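Local coordinates for B-type flagellar hook-associated protein 2 (Pseudomonas aeruginosa, PDB 5FHY) that caps the tip of the growing flagellar filament, helping flagellin monomers polymerise there and keeping exported subunits from leaking out, at residues B[50-55]-B[162-167]. Residues are numbered along the deposited sequence; the frame is centred on the assembly and turned at random.
With NA (sodium ion), chain E.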
loop_
_atom_site.group_PDB
_atom_site.type_symbol
_atom_site.label_atom_id
_atom_site.label_comp_id
_atom_site.label_asym_id
_atom_site.label_seq_id
_atom_site.Cartn_x
_atom_site.Cartn_y
_atom_site.Cartn_z
ATOM N N ALA B 50 -0.375 -34.787 -51.971
ATOM C CA ALA B 50 -1.728 -34.433 -52.379
ATOM C C ALA B 50 -2.073 -35.215 -53.635
ATOM O O ALA B 50 -1.344 -35.165 -54.624
ATOM C CB ALA B 50 -1.852 -32.940 -52.619
ATOM N N LEU B 51 -3.182 -35.942 -53.597
ATOM C CA LEU B 51 -3.575 -36.771 -54.732
ATOM C C LEU B 51 -4.318 -35.929 -55.761
ATOM O O LEU B 51 -4.488 -34.728 -55.568
ATOM C CB LEU B 51 -4.428 -37.959 -54.275
ATOM C CG LEU B 51 -3.828 -38.807 -53.149
ATOM C CD1 LEU B 51 -4.783 -39.911 -52.736
ATOM C CD2 LEU B 51 -2.468 -39.379 -53.558
ATOM N N GLN B 52 -4.738 -36.553 -56.858
ATOM C CA GLN B 52 -5.446 -35.835 -57.914
ATOM C C GLN B 52 -6.725 -35.202 -57.389
ATOM O O GLN B 52 -7.375 -35.751 -56.498
ATOM C CB GLN B 52 -5.785 -36.769 -59.080
ATOM C CG GLN B 52 -4.643 -37.012 -60.048
ATOM C CD GLN B 52 -5.049 -37.859 -61.242
ATOM O OE1 GLN B 52 -6.097 -37.632 -61.850
ATOM N NE2 GLN B 52 -4.218 -38.841 -61.585
ATOM N N ALA B 53 -7.078 -34.044 -57.939
ATOM C CA ALA B 53 -8.312 -33.370 -57.559
ATOM C C ALA B 53 -9.462 -34.036 -58.290
ATOM O O ALA B 53 -9.349 -34.367 -59.468
ATOM C CB ALA B 53 -8.251 -31.887 -57.877
ATOM N N ILE B 54 -10.565 -34.241 -57.586
ATOM C CA ILE B 54 -11.720 -34.888 -58.181
ATOM C C ILE B 54 -12.762 -33.848 -58.573
ATOM O O ILE B 54 -13.271 -33.116 -57.725
ATOM C CB ILE B 54 -12.331 -35.923 -57.218
ATOM C CG1 ILE B 54 -11.237 -36.855 -56.690
ATOM C CG2 ILE B 54 -13.418 -36.714 -57.909
ATOM C CD1 ILE B 54 -10.511 -37.602 -57.777
ATOM N N ALA B 55 -13.062 -33.779 -59.868
ATOM C CA ALA B 55 -14.058 -32.841 -60.372
ATOM C C ALA B 55 -15.450 -33.252 -59.916
ATOM O O ALA B 55 -15.790 -34.435 -59.917
ATOM C CB ALA B 55 -13.994 -32.760 -61.889
ATOM N N ALA B 162 -5.133 -29.753 -61.024
ATOM C CA ALA B 162 -5.748 -30.981 -60.535
ATOM C C ALA B 162 -4.722 -32.089 -60.326
ATOM O O ALA B 162 -4.991 -33.061 -59.619
ATOM C CB ALA B 162 -6.839 -31.445 -61.491
ATOM N N ALA B 163 -3.553 -31.943 -60.944
ATOM C CA ALA B 163 -2.520 -32.970 -60.868
ATOM C C ALA B 163 -2.022 -33.176 -59.448
ATOM O O ALA B 163 -2.055 -32.265 -58.622
ATOM C CB ALA B 163 -1.355 -32.618 -61.772
ATOM N N ALA B 164 -1.557 -34.391 -59.178
ATOM C CA ALA B 164 -1.037 -34.739 -57.866
ATOM C C ALA B 164 0.395 -34.254 -57.711
ATOM O O ALA B 164 1.040 -33.869 -58.686
ATOM C CB ALA B 164 -1.121 -36.241 -57.642
ATOM N N GLY B 165 0.880 -34.263 -56.475
ATOM C CA GLY B 165 2.226 -33.814 -56.177
ATOM C C GLY B 165 2.497 -33.825 -54.687
ATOM O O GLY B 165 1.565 -33.787 -53.886
ATOM N N TYR B 166 3.769 -33.868 -54.303
ATOM C CA TYR B 166 4.108 -33.878 -52.885
ATOM C C TYR B 166 4.153 -32.451 -52.347
ATOM O O TYR B 166 4.456 -31.511 -53.078
ATOM C CB TYR B 166 5.441 -34.607 -52.633
ATOM C CG TYR B 166 6.665 -33.952 -53.240
ATOM C CD1 TYR B 166 7.278 -32.863 -52.625
ATOM C CD2 TYR B 166 7.238 -34.454 -54.405
ATOM C CE1 TYR B 166 8.392 -32.260 -53.180
ATOM C CE2 TYR B 166 8.364 -33.866 -54.963
ATOM C CZ TYR B 166 8.938 -32.771 -54.342
ATOM O OH TYR B 166 10.056 -32.183 -54.889
ATOM N N VAL B 167 3.845 -32.299 -51.062
ATOM C CA VAL B 167 3.941 -31.008 -50.392
ATOM C C VAL B 167 5.288 -30.903 -49.680
ATOM O O VAL B 167 5.978 -29.890 -49.773
ATOM C CB VAL B 167 2.791 -30.803 -49.382
ATOM C CG1 VAL B 167 2.982 -29.504 -48.604
ATOM C CG2 VAL B 167 1.449 -30.804 -50.100
HETATM NA NA NA E . -1.261 -29.926 -59.449
#
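Ala50 and Gly165 form an antiparallel hydrogen-bonded pair where short strand 165-166, the outermost strand within this chain of an antiparallel sheet, is added to strand 48-50. Ala50 N reaches Gly165 O at 2.9 Å, while Gly165 N returns a bond to Ala50 O at 3.0 Å, lying in the plane of that carbonyl. This illustrates how two segments of one chain can stay joined by main-chain atoms after regular pairing ends, with alanine methyls packed against the main chain. Ala164 points its methyl at the other segment: CB sits 3.2 Å from Ala50 O and also touches Gln52 N, packing against the peptides on both sides of Leu51. Leu51 itself turns away, onto Leu117 and Leu119 of strand 114-121. A further bond, Ala53 N to Ala162 O, meets a lone pair, and the same oxygen takes a CA-H...O contact from Gln52 CA at 3.3 Å. Gln52 CB lies near Ala162 O, and chi1 of -81°, with CG anti to the carbonyl carbon, brings CG within 4.0 Å of the same oxygen. Ala53 CB and Ala162 CB meet 3.9 Å apart. Ala163 instead turns its CB away from segment 50-55, and Ala163 O binds a sodium ion at 2.6 Å, a site shared with Ser159 O.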